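Local coordinates for probable dehydrogenase (Bordetella bronchiseptica, PDB 3MOI), which probably works as an NAD(P)-dependent oxidoreductase of the Gfo/Idh/MocA family, joining a nucleotide-binding Rossmann domain to an alpha/beta C-terminal domain, at residues His181-Ile186 and Lys366-Val371; Thr190-Thr195 and Asp222-Val227; Val82-Ser85 and His90-Val93; Tyr158-Pro163 and Ser276-Gly281; Pro96-Leu99 and Glu103-Arg106. All blocks are in the same frame, centred on the assembly; numbering follows the deposited sequence.

Contact 1 (His181-Ile186 and Lys366-Val371)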
# COMPACT_ATOMS: atom_id res chain seq x y z
N HIS A 181 -9.77 -5.47 -11.77
CA HIS A 181 -8.48 -5.20 -12.41
C HIS A 181 -7.29 -5.56 -11.50
O HIS A 181 -6.31 -6.16 -11.94
CB HIS A 181 -8.39 -3.75 -12.86
CG HIS A 181 -9.35 -3.38 -13.94
ND1 HIS A 181 -9.49 -4.11 -15.11
CD2 HIS A 181 -10.16 -2.30 -14.07
CE1 HIS A 181 -10.40 -3.54 -15.88
NE2 HIS A 181 -10.80 -2.42 -15.29
N GLN A 182 -7.42 -5.31 -10.22
CA GLN A 182 -6.35 -5.66 -9.32
C GLN A 182 -6.39 -7.15 -9.06
O GLN A 182 -5.35 -7.81 -9.04
CB GLN A 182 -6.48 -4.87 -8.01
CG GLN A 182 -6.27 -3.38 -8.21
CD GLN A 182 -6.56 -2.55 -7.04
OE1 GLN A 182 -7.59 -2.70 -6.45
NE2 GLN A 182 -5.67 -1.62 -6.69
N ILE A 183 -7.58 -7.70 -8.87
CA ILE A 183 -7.65 -9.07 -8.52
C ILE A 183 -7.08 -9.85 -9.69
O ILE A 183 -6.29 -10.75 -9.48
CB ILE A 183 -9.09 -9.50 -8.25
CG1 ILE A 183 -9.68 -8.79 -7.03
CG2 ILE A 183 -9.21 -11.05 -8.06
CD1 ILE A 183 -11.19 -9.02 -6.90
N ASP A 184 -7.46 -9.53 -10.91
CA ASP A 184 -6.99 -10.31 -12.05
C ASP A 184 -5.50 -10.18 -12.22
O ASP A 184 -4.83 -11.14 -12.64
CB ASP A 184 -7.66 -9.90 -13.35
CG ASP A 184 -9.13 -10.29 -13.41
OD1 ASP A 184 -9.53 -11.28 -12.76
OD2 ASP A 184 -9.88 -9.57 -14.09
N SER A 185 -4.96 -9.00 -11.88
CA SER A 185 -3.53 -8.80 -12.03
C SER A 185 -2.78 -9.63 -11.02
O SER A 185 -1.71 -10.23 -11.33
CB SER A 185 -3.18 -7.32 -11.91
OG SER A 185 -3.89 -6.64 -12.96
N ILE A 186 -3.34 -9.69 -9.81
CA ILE A 186 -2.71 -10.46 -8.75
C ILE A 186 -2.70 -11.92 -9.16
O ILE A 186 -1.67 -12.55 -9.15
CB ILE A 186 -3.41 -10.25 -7.45
CG1 ILE A 186 -3.14 -8.81 -6.94
CG2 ILE A 186 -2.95 -11.21 -6.44
CD1 ILE A 186 -4.06 -8.40 -5.82
N LYS A 366 -15.60 -16.50 -13.16
CA LYS A 366 -16.45 -16.83 -11.98
C LYS A 366 -15.63 -16.67 -10.73
O LYS A 366 -16.11 -16.08 -9.74
CB LYS A 366 -17.04 -18.24 -12.02
CG LYS A 366 -17.89 -18.60 -10.79
CD LYS A 366 -18.47 -20.01 -10.86
CE LYS A 366 -19.51 -20.24 -9.74
NZ LYS A 366 -20.05 -21.67 -9.79
N ASP A 367 -14.42 -17.17 -10.79
CA ASP A 367 -13.50 -17.07 -9.69
C ASP A 367 -13.24 -15.63 -9.26
O ASP A 367 -13.30 -15.32 -8.05
CB ASP A 367 -12.21 -17.81 -9.99
CG ASP A 367 -11.24 -17.74 -8.83
OD1 ASP A 367 -11.27 -18.66 -7.92
OD2 ASP A 367 -10.53 -16.72 -8.78
N THR A 368 -13.07 -14.72 -10.21
CA THR A 368 -12.94 -13.32 -9.85
C THR A 368 -14.25 -12.80 -9.26
O THR A 368 -14.28 -12.01 -8.26
CB THR A 368 -12.50 -12.51 -11.05
OG1 THR A 368 -11.17 -12.91 -11.36
CG2 THR A 368 -12.55 -10.99 -10.78
N LEU A 369 -15.36 -13.21 -9.84
CA LEU A 369 -16.64 -12.80 -9.23
C LEU A 369 -16.65 -13.28 -7.78
O LEU A 369 -16.95 -12.49 -6.89
CB LEU A 369 -17.82 -13.31 -10.02
CG LEU A 369 -19.23 -13.18 -9.46
CD1 LEU A 369 -19.69 -11.71 -9.24
CD2 LEU A 369 -20.14 -13.88 -10.38
N GLU A 370 -16.17 -14.51 -7.47
CA GLU A 370 -16.29 -14.98 -6.08
C GLU A 370 -15.42 -14.20 -5.18
O GLU A 370 -15.76 -13.96 -4.04
CB GLU A 370 -15.99 -16.45 -5.92
CG GLU A 370 -17.08 -17.32 -6.52
CD GLU A 370 -16.72 -18.78 -6.63
OE1 GLU A 370 -15.60 -19.17 -6.25
OE2 GLU A 370 -17.58 -19.58 -7.07
N VAL A 371 -14.27 -13.78 -5.69
CA VAL A 371 -13.39 -12.98 -4.86
C VAL A 371 -14.04 -11.62 -4.56
O VAL A 371 -14.04 -11.17 -3.43
CB VAL A 371 -12.01 -12.79 -5.51
CG1 VAL A 371 -11.21 -11.76 -4.76
CG2 VAL A 371 -11.28 -14.17 -5.62
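Ile183 and Asp184 on helix 179-190 meet Thr368 and Val371 on helix 362-381 in a buried helix-helix crossing beside the large mixed sheet of the C-terminal part of this Gfo/Idh/MocA-type fold. The segment axes approach to 10.2 Å, with their N-to-C directions 121° apart. The apolar half is made by Ile183 and Val371, whose side chains run alongside one another, pointing opposite ways. Val371 CG1 is the branch that does the touching: it lies 3.5 Å from Ile183 CD1 and 3.9 Å from Ile183 CG2. Val371 CG1 stands anti to the backbone N (chi1 170°), which turns this methyl to the partner helix. Ile194 of strand 194-202 packs against both side chains, and Met228 of strand 225-231 also meets Ile183, tying the helix pair to the sheet. The polar half is one hydrogen bond between crossing side chains. Asp184 reaches over from its helix, and its carboxylate receives the Thr368 hydroxyl; the same carboxylate oxygen has a weak second donor in Trp364 NE1. A buried acid is thus met by neutral donors. The Thr368 OG1 donor sits 2.7 Å from Asp184 OD1, nearly in line with the C-O bond, while Thr368 CG2 lies 3.6 Å from the same oxygen.

Contact 2 (Thr190-Thr195 and Asp222-Val227)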
# COMPACT_ATOMS: atom_id res chain seq x y z
N THR A 190 0.88 -13.89 -10.07
CA THR A 190 1.37 -14.94 -9.24
C THR A 190 1.08 -16.31 -9.77
O THR A 190 1.70 -17.25 -9.37
CB THR A 190 0.80 -14.91 -7.83
OG1 THR A 190 -0.60 -15.24 -7.88
CG2 THR A 190 1.06 -13.54 -7.17
N GLY A 191 0.12 -16.47 -10.65
CA GLY A 191 -0.37 -17.82 -10.92
C GLY A 191 -0.96 -18.60 -9.75
O GLY A 191 -1.08 -19.79 -9.85
N GLN A 192 -1.31 -17.94 -8.64
CA GLN A 192 -1.91 -18.65 -7.50
C GLN A 192 -3.41 -18.38 -7.26
O GLN A 192 -3.93 -17.33 -7.55
CB GLN A 192 -1.14 -18.31 -6.26
CG GLN A 192 0.32 -18.87 -6.24
CD GLN A 192 0.90 -18.70 -4.87
OE1 GLN A 192 0.43 -19.34 -3.91
NE2 GLN A 192 1.91 -17.80 -4.74
N ARG A 193 -4.10 -19.39 -6.76
CA ARG A 193 -5.43 -19.23 -6.29
C ARG A 193 -5.45 -18.33 -5.04
O ARG A 193 -4.59 -18.40 -4.16
CB ARG A 193 -6.05 -20.58 -5.99
CG ARG A 193 -7.52 -20.51 -5.48
CD ARG A 193 -8.21 -21.87 -5.46
NE ARG A 193 -9.23 -21.96 -4.41
CZ ARG A 193 -10.53 -21.72 -4.62
NH1 ARG A 193 -10.94 -21.38 -5.84
NH2 ARG A 193 -11.40 -21.79 -3.61
N ILE A 194 -6.45 -17.47 -5.00
CA ILE A 194 -6.72 -16.68 -3.84
C ILE A 194 -7.53 -17.56 -2.89
O ILE A 194 -8.63 -17.94 -3.22
CB ILE A 194 -7.52 -15.45 -4.26
CG1 ILE A 194 -6.64 -14.59 -5.18
CG2 ILE A 194 -7.94 -14.70 -3.06
CD1 ILE A 194 -7.29 -13.44 -5.89
N THR A 195 -7.00 -17.85 -1.73
CA THR A 195 -7.66 -18.78 -0.77
C THR A 195 -8.25 -18.09 0.44
O THR A 195 -8.98 -18.71 1.18
CB THR A 195 -6.69 -19.85 -0.20
OG1 THR A 195 -5.56 -19.18 0.37
CG2 THR A 195 -6.20 -20.80 -1.31
N ASP A 222 0.14 -20.47 -1.62
CA ASP A 222 1.40 -20.99 -1.04
C ASP A 222 1.77 -20.21 0.23
O ASP A 222 2.83 -20.41 0.76
CB ASP A 222 2.56 -21.00 -2.07
CG ASP A 222 3.15 -19.59 -2.35
OD1 ASP A 222 2.53 -18.59 -1.89
OD2 ASP A 222 4.24 -19.48 -3.02
N GLY A 223 0.89 -19.33 0.70
CA GLY A 223 1.16 -18.52 1.91
C GLY A 223 1.54 -17.09 1.57
O GLY A 223 1.43 -16.20 2.41
N ALA A 224 1.96 -16.84 0.32
CA ALA A 224 2.15 -15.45 -0.12
C ALA A 224 0.83 -14.67 0.07
O ALA A 224 -0.24 -15.25 -0.00
CB ALA A 224 2.61 -15.43 -1.54
N CYS A 225 0.92 -13.37 0.35
CA CYS A 225 -0.26 -12.48 0.33
C CYS A 225 -0.12 -11.25 -0.55
O CYS A 225 0.97 -10.80 -0.82
CB CYS A 225 -0.58 -12.00 1.73
SG CYS A 225 -0.82 -13.38 2.89
N ALA A 226 -1.25 -10.70 -0.98
CA ALA A 226 -1.34 -9.48 -1.74
C ALA A 226 -2.21 -8.46 -1.00
O ALA A 226 -3.30 -8.75 -0.58
CB ALA A 226 -1.97 -9.77 -3.00
N VAL A 227 -1.72 -7.26 -0.81
CA VAL A 227 -2.54 -6.19 -0.29
C VAL A 227 -3.09 -5.44 -1.49
O VAL A 227 -2.35 -5.15 -2.41
CB VAL A 227 -1.67 -5.22 0.58
CG1 VAL A 227 -2.28 -3.80 0.69
CG2 VAL A 227 -1.43 -5.80 1.95
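An Asx turn at the connection between strands 213-220 and 225-231 receives Gln192, which lies just beyond the C-terminal end of helix 179-190, in the C-terminal alpha/beta domain. Gln192 reaches Asp222 with an extended chain, its CG anti to the carbonyl carbon (chi1 -67°). The amide oxygen Gln192 OE1 accepts from Asp222 N at 2.6 Å, the donor nitrogen lying nearly on the line of the C=O bond, with the N-H bent to 147°. A weak further bond comes from Glu221 N, so the oxygen is gripped firmly by one amide and weakly by the one before it. The Gln192 amide and the Asp222 carboxylate stand steeply to each other, their planes 76° apart. Asp222 OD1 folds back on its own chain to accept from Ala224 N, closing the Asx turn at 2.9 Å; Gly223 between them has positive phi. The first segment has its own ST turn, in which Thr190 OG1 accepts from Gln192 N at 2.9 Å, and Gly191 takes positive phi where the helix ends. Cys225 and Val227 pack on Met200 and Val227 of the second subunit, so this strand belongs to the dimer interface. Beyond the nitrogen end of the amide, the methyl Ala224 CB lies 4.0 Å from Gln192 NE2.

Contact 3 (Val82-Ser85 and His90-Val93)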
# COMPACT_ATOMS: atom_id res chain seq x y z
N VAL A 82 -24.43 -17.29 -23.98
CA VAL A 82 -25.09 -18.51 -24.39
C VAL A 82 -25.46 -18.47 -25.86
O VAL A 82 -25.29 -19.43 -26.59
CB VAL A 82 -26.34 -18.74 -23.56
CG1 VAL A 82 -27.19 -19.87 -24.16
CG2 VAL A 82 -25.88 -19.00 -22.09
N GLN A 83 -25.96 -17.36 -26.31
CA GLN A 83 -26.39 -17.30 -27.68
C GLN A 83 -25.20 -17.48 -28.62
O GLN A 83 -25.28 -18.27 -29.58
CB GLN A 83 -27.04 -15.97 -27.99
CG GLN A 83 -28.47 -15.85 -27.68
CD GLN A 83 -28.91 -14.43 -27.89
OE1 GLN A 83 -29.27 -14.05 -28.98
NE2 GLN A 83 -28.84 -13.63 -26.86
N ALA A 84 -24.10 -16.78 -28.37
CA ALA A 84 -22.94 -16.93 -29.27
C ALA A 84 -22.41 -18.36 -29.24
O ALA A 84 -22.10 -18.92 -30.29
CB ALA A 84 -21.84 -15.97 -28.92
N SER A 85 -22.35 -18.95 -28.05
CA SER A 85 -21.86 -20.32 -27.92
C SER A 85 -22.66 -21.28 -28.72
O SER A 85 -22.09 -22.22 -29.28
CB SER A 85 -22.01 -20.81 -26.50
OG SER A 85 -21.18 -20.10 -25.65
N HIS A 90 -16.52 -18.08 -31.00
CA HIS A 90 -15.63 -17.80 -29.88
C HIS A 90 -15.96 -16.40 -29.38
O HIS A 90 -16.57 -15.62 -30.09
CB HIS A 90 -14.16 -17.92 -30.31
CG HIS A 90 -13.85 -19.21 -31.01
ND1 HIS A 90 -13.88 -20.43 -30.37
CD2 HIS A 90 -13.54 -19.48 -32.29
CE1 HIS A 90 -13.58 -21.39 -31.21
NE2 HIS A 90 -13.39 -20.84 -32.40
N ILE A 91 -15.58 -16.10 -28.15
CA ILE A 91 -16.06 -14.92 -27.49
C ILE A 91 -14.98 -14.16 -26.70
O ILE A 91 -14.14 -14.78 -26.04
CB ILE A 91 -17.10 -15.35 -26.44
CG1 ILE A 91 -18.26 -16.04 -27.09
CG2 ILE A 91 -17.57 -14.17 -25.64
CD1 ILE A 91 -19.04 -16.93 -26.11
N ILE A 92 -15.02 -12.83 -26.75
CA ILE A 92 -14.39 -12.03 -25.75
C ILE A 92 -15.52 -11.32 -25.07
O ILE A 92 -16.28 -10.73 -25.78
CB ILE A 92 -13.44 -10.98 -26.34
CG1 ILE A 92 -12.25 -11.66 -27.04
CG2 ILE A 92 -12.84 -10.10 -25.29
CD1 ILE A 92 -11.45 -10.64 -28.09
N VAL A 93 -15.59 -11.32 -23.73
CA VAL A 93 -16.65 -10.63 -22.97
C VAL A 93 -16.13 -9.63 -21.99
O VAL A 93 -15.32 -10.00 -21.12
CB VAL A 93 -17.42 -11.54 -21.95
CG1 VAL A 93 -18.92 -11.32 -22.04
CG2 VAL A 93 -16.97 -12.95 -21.95
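Ala84 and Ser85, near the C-terminal end of helix 77-86, pack on Ile91 of strand 90-93, the next strand of the parallel Rossmann sheet; together with strand 67-70 they form a beta-alpha-beta crossover. Along the helix, Val82 is directed away from the strand at CB and meets Arg106 and Ala110 of helix 101-114, so the helix is held from a second direction. Gln83 also avoids the strand: its NE2 bonds to Glu79 O one turn back, and its chain lies on Leu56 and Ala57 of helix 56-62. Ala84 turns to the sheet. Its methyl CB rests 4.0 Å from Ile91 CG1 and 4.1 Å from Ile91 CD1, so it touches the longer branch of the isoleucine; Ala84 also meets Met60 of helix 56-62. The branch is brought there because Ile91 CG1 stands anti to the carbonyl carbon (chi1 -61°), rising from the strand toward the helix. Ser85 comes last, its OG 3.9 Å from Ile91 CD1. That hydroxyl is bonded to Val81 O within the helix, and it meets the isoleucine by plain van der Waals contact. Ile91 also touches Ile70 on the neighbouring strand 67-70. With no hydrogen bond between the segments, these parts of helix and strand meet by apolar packing, and the one hydroxyl in the interface has its polar need met by its own helix.

Contact 4 (Tyr158-Pro163 and Ser276-Gly281)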
# COMPACT_ATOMS: atom_id res chain seq x y z
N TYR A 158 -16.43 9.98 -9.42
CA TYR A 158 -16.94 11.25 -9.88
C TYR A 158 -16.84 11.45 -11.40
O TYR A 158 -16.97 12.54 -11.87
CB TYR A 158 -16.29 12.40 -9.10
CG TYR A 158 -16.70 12.32 -7.64
CD1 TYR A 158 -17.87 12.92 -7.17
CD2 TYR A 158 -15.97 11.56 -6.74
CE1 TYR A 158 -18.26 12.82 -5.83
CE2 TYR A 158 -16.37 11.46 -5.42
CZ TYR A 158 -17.51 12.09 -4.98
OH TYR A 158 -17.85 11.96 -3.66
N ARG A 159 -16.62 10.38 -12.16
CA ARG A 159 -16.79 10.43 -13.60
C ARG A 159 -18.30 10.39 -13.85
O ARG A 159 -19.06 10.01 -12.99
CB ARG A 159 -16.10 9.24 -14.27
CG ARG A 159 -14.67 9.08 -13.83
CD ARG A 159 -13.90 8.12 -14.67
NE ARG A 159 -12.61 7.86 -14.04
CZ ARG A 159 -11.94 6.70 -14.06
NH1 ARG A 159 -12.40 5.64 -14.72
NH2 ARG A 159 -10.79 6.62 -13.40
N PRO A 160 -18.74 10.83 -15.02
CA PRO A 160 -20.16 10.90 -15.30
C PRO A 160 -20.86 9.53 -15.39
O PRO A 160 -20.45 8.71 -16.19
CB PRO A 160 -20.21 11.60 -16.67
CG PRO A 160 -19.02 12.47 -16.67
CD PRO A 160 -17.96 11.70 -15.94
N ARG A 161 -21.93 9.34 -14.62
CA ARG A 161 -22.57 8.04 -14.47
C ARG A 161 -24.08 8.08 -14.61
O ARG A 161 -24.73 9.06 -14.27
CB ARG A 161 -22.28 7.49 -13.09
CG ARG A 161 -20.83 7.37 -12.73
CD ARG A 161 -20.19 6.09 -13.23
NE ARG A 161 -18.76 6.13 -12.96
CZ ARG A 161 -17.82 5.48 -13.64
NH1 ARG A 161 -18.11 4.70 -14.69
NH2 ARG A 161 -16.55 5.63 -13.28
N ARG A 162 -24.62 6.97 -15.08
CA ARG A 162 -26.04 6.76 -15.07
C ARG A 162 -26.41 6.36 -13.64
O ARG A 162 -25.58 5.81 -12.91
CB ARG A 162 -26.42 5.68 -16.09
CG ARG A 162 -26.18 6.11 -17.55
CD ARG A 162 -26.72 5.09 -18.56
NE ARG A 162 -26.63 5.52 -19.98
CZ ARG A 162 -25.59 5.31 -20.81
NH1 ARG A 162 -24.48 4.69 -20.41
NH2 ARG A 162 -25.68 5.74 -22.06
N PRO A 163 -27.64 6.64 -13.21
CA PRO A 163 -27.97 6.42 -11.81
C PRO A 163 -27.96 4.97 -11.37
O PRO A 163 -27.64 4.69 -10.22
CB PRO A 163 -29.36 7.06 -11.66
CG PRO A 163 -29.98 6.89 -13.03
CD PRO A 163 -28.82 6.99 -14.02
N SER A 276 -23.05 11.45 -23.88
CA SER A 276 -22.58 12.41 -24.91
C SER A 276 -21.05 12.58 -24.90
O SER A 276 -20.47 13.02 -25.89
CB SER A 276 -23.29 13.80 -24.81
OG SER A 276 -22.81 14.59 -23.73
N ARG A 277 -20.40 12.26 -23.78
CA ARG A 277 -18.94 12.38 -23.70
C ARG A 277 -18.25 11.07 -24.05
O ARG A 277 -17.24 11.05 -24.76
CB ARG A 277 -18.47 12.84 -22.33
CG ARG A 277 -17.12 13.52 -22.46
CD ARG A 277 -16.24 13.41 -21.24
NE ARG A 277 -16.00 14.70 -20.57
CZ ARG A 277 -15.14 14.84 -19.55
NH1 ARG A 277 -14.46 13.78 -19.11
NH2 ARG A 277 -14.97 16.04 -18.96
N TYR A 278 -18.79 9.98 -23.53
CA TYR A 278 -18.17 8.66 -23.69
C TYR A 278 -18.83 7.81 -24.82
O TYR A 278 -18.38 6.71 -25.13
CB TYR A 278 -18.14 7.94 -22.32
CG TYR A 278 -17.16 8.55 -21.30
CD1 TYR A 278 -15.79 8.30 -21.37
CD2 TYR A 278 -17.60 9.40 -20.28
CE1 TYR A 278 -14.89 8.85 -20.46
CE2 TYR A 278 -16.71 9.95 -19.36
CZ TYR A 278 -15.36 9.67 -19.45
OH TYR A 278 -14.49 10.23 -18.55
N GLY A 279 -19.87 8.34 -25.46
CA GLY A 279 -20.48 7.67 -26.59
C GLY A 279 -19.63 7.67 -27.85
O GLY A 279 -18.54 8.30 -27.90
N PHE A 280 -20.12 6.97 -28.87
CA PHE A 280 -19.41 6.87 -30.15
C PHE A 280 -19.51 8.17 -30.95
O PHE A 280 -20.61 8.64 -31.22
CB PHE A 280 -19.93 5.71 -31.03
CG PHE A 280 -19.23 5.63 -32.34
CD1 PHE A 280 -17.90 5.27 -32.39
CD2 PHE A 280 -19.86 5.99 -33.50
CE1 PHE A 280 -17.21 5.23 -33.59
CE2 PHE A 280 -19.18 5.96 -34.72
CZ PHE A 280 -17.85 5.59 -34.76
N GLY A 281 -18.36 8.73 -31.34
CA GLY A 281 -18.33 10.00 -32.06
C GLY A 281 -18.45 11.22 -31.14
O GLY A 281 -18.60 12.34 -31.61
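Arg159 and Pro160 lie on an extended run of chain without regular structure, whereas Tyr278 belongs to the segment that continues from helix 270-278. The two backbones remain well apart, with Pro160 CA and Arg277 CA 8.6 Å from each other as the nearest pair, so the contact is made by side chains. Pro160 presents its ring to the tyrosine. Pro160 CD lies 4.0 Å from Tyr278 CE2, at the edge of the aromatic ring and near its plane, and the two side chains cross at about a right angle. Tyr278 CG is anti to the carbonyl carbon (chi1 -70°), which carries the ring from its backbone toward the proline. Leu273 and Arg274 of the same helix also pack on Pro160. Arg159 adds a looser touch: its methylene CD is 4.5 Å from Tyr278 OH, while Arg159 NE makes a salt bridge to Asp155. Tyr278 also meets Phe12 edge-to-face, beside a glycine-rich strand-turn-helix resembling the Rossmann GxGxxG motif, and comes near those glycines without touching them. The loop of the C-terminal domain is thus brought close to what is probably the dinucleotide-binding end of the Rossmann domain. Between these side chains the joint is van der Waals packing; a hydrogen bond from Arg161 N to Glu270 ties the loop to the start of the same helix, and the Arg159 charge is probably largely balanced by Asp155.

Contact 5 (Pro96-Leu99 and Glu103-Arg106)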
# COMPACT_ATOMS: atom_id res chain seq x y z
N PRO A 96 -18.02 -6.32 -15.99
CA PRO A 96 -18.19 -7.51 -15.18
C PRO A 96 -18.64 -8.69 -16.02
O PRO A 96 -19.44 -8.50 -16.92
CB PRO A 96 -19.27 -7.10 -14.18
CG PRO A 96 -19.26 -5.62 -14.15
CD PRO A 96 -18.89 -5.22 -15.53
N LEU A 97 -18.10 -9.87 -15.77
CA LEU A 97 -18.64 -11.10 -16.40
C LEU A 97 -20.16 -11.16 -16.16
O LEU A 97 -20.93 -11.16 -17.13
CB LEU A 97 -18.02 -12.36 -15.78
CG LEU A 97 -17.62 -13.59 -16.58
CD1 LEU A 97 -17.99 -14.88 -15.86
CD2 LEU A 97 -18.12 -13.62 -18.02
N THR A 98 -20.54 -11.24 -14.88
CA THR A 98 -21.90 -11.29 -14.42
C THR A 98 -21.80 -10.93 -12.96
O THR A 98 -20.72 -11.06 -12.37
CB THR A 98 -22.46 -12.69 -14.19
OG1 THR A 98 -21.53 -13.71 -14.60
CG2 THR A 98 -23.78 -12.83 -14.72
N LEU A 99 -22.96 -10.65 -12.35
CA LEU A 99 -23.09 -10.44 -10.93
C LEU A 99 -23.54 -11.72 -10.23
O LEU A 99 -23.50 -11.81 -9.00
CB LEU A 99 -24.14 -9.39 -10.66
CG LEU A 99 -23.82 -7.89 -10.56
CD1 LEU A 99 -22.62 -7.47 -11.39
CD2 LEU A 99 -25.12 -7.07 -10.86
N GLU A 103 -25.65 -17.49 -13.11
CA GLU A 103 -25.34 -17.05 -14.46
C GLU A 103 -23.96 -17.57 -14.89
O GLU A 103 -23.79 -18.20 -15.97
CB GLU A 103 -25.42 -15.53 -14.61
CG GLU A 103 -26.88 -15.04 -14.62
CD GLU A 103 -27.10 -13.57 -15.09
OE1 GLU A 103 -26.18 -12.92 -15.60
OE2 GLU A 103 -28.25 -13.05 -14.95
N ALA A 104 -22.98 -17.30 -14.06
CA ALA A 104 -21.64 -17.72 -14.39
C ALA A 104 -21.62 -19.23 -14.68
O ALA A 104 -20.91 -19.65 -15.53
CB ALA A 104 -20.74 -17.37 -13.33
N ASP A 105 -22.43 -20.02 -14.01
CA ASP A 105 -22.47 -21.45 -14.27
C ASP A 105 -23.12 -21.69 -15.59
O ASP A 105 -22.66 -22.54 -16.31
CB ASP A 105 -23.20 -22.26 -13.18
CG ASP A 105 -22.36 -22.38 -11.89
OD1 ASP A 105 -21.12 -22.07 -11.93
OD2 ASP A 105 -22.94 -22.78 -10.85
N ARG A 106 -24.17 -20.97 -15.92
CA ARG A 106 -24.81 -21.19 -17.21
C ARG A 106 -23.87 -20.86 -18.35
O ARG A 106 -23.92 -21.50 -19.42
CB ARG A 106 -26.08 -20.34 -17.42
CG ARG A 106 -27.33 -20.73 -16.60
CD ARG A 106 -28.55 -19.86 -17.16
NE ARG A 106 -28.82 -20.22 -18.58
CZ ARG A 106 -29.32 -19.42 -19.52
NH1 ARG A 106 -29.60 -18.12 -19.32
NH2 ARG A 106 -29.52 -19.93 -20.73
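Leu97 O, on the loop residue whose side chain meets Ala104, accepts a hydrogen bond from His77 ND1, and the same nitrogen has a weak bond to Pro96 O. One imidazole nitrogen thus holds one carbonyl firmly and the preceding one weakly, in the loop between strand 90-93 and helix 101-114. Between the segments themselves there is no hydrogen bond. The peptide before Pro96 is cis, and this proline closes a Glu-Lys-Pro sequence of the kind found at the cofactor end of Gfo/Idh/MocA dehydrogenases. After it the chain turns so that Leu97 and Thr98 face the first turns of helix 101-114. Leu97 CD1 touches Ala104 CB at 4.5 Å. Thr98 comes closer: its OG1 lies 3.9 Å from Ala104 N and 4.0 Å from Ala104 CB, both van der Waals contacts. The rotation of this threonine is itself doubtful, since chi1 is nearly eclipsed at -5°. Its methyl and the Glu103 side chain are modelled too close together for the details of their fit to be trusted. Glu103 N is bonded to Ser100 OG, so a side chain at the helix start serves an early amide. On the helix, Asp105 is directed to Lys366 of helix 362-381, in an ion pair modelled too short to be exact. Between the two segments the joint is therefore packing; the hydrogen bonds are made by residues outside them, Ser100 serving the helix and the bond from His77 holding the loop to helix 77-86.

Contacts 3 and 5 come first along the chain and belong to the Rossmann domain; their centres are 13 Å apart, and they touch where helices 77-86 and 101-114 lie side by side. Contact 4 opens next, then contact 1, with contact 2 nested inside both; contact 4 closes before contact 1 does. Contacts 1 and 2, with centres 12 Å apart, share helix 179-190 and the mixed sheet, touching through Ile194. Contact 1 also meets contact 5, where Leu369 packs on Thr98, so helix 362-381 bridges the two domains. Contact 4 stands apart, about 25 Å from contact 1 between centres, on the opposite side of the chain's centre, where Tyr278 approaches the Rossmann domain.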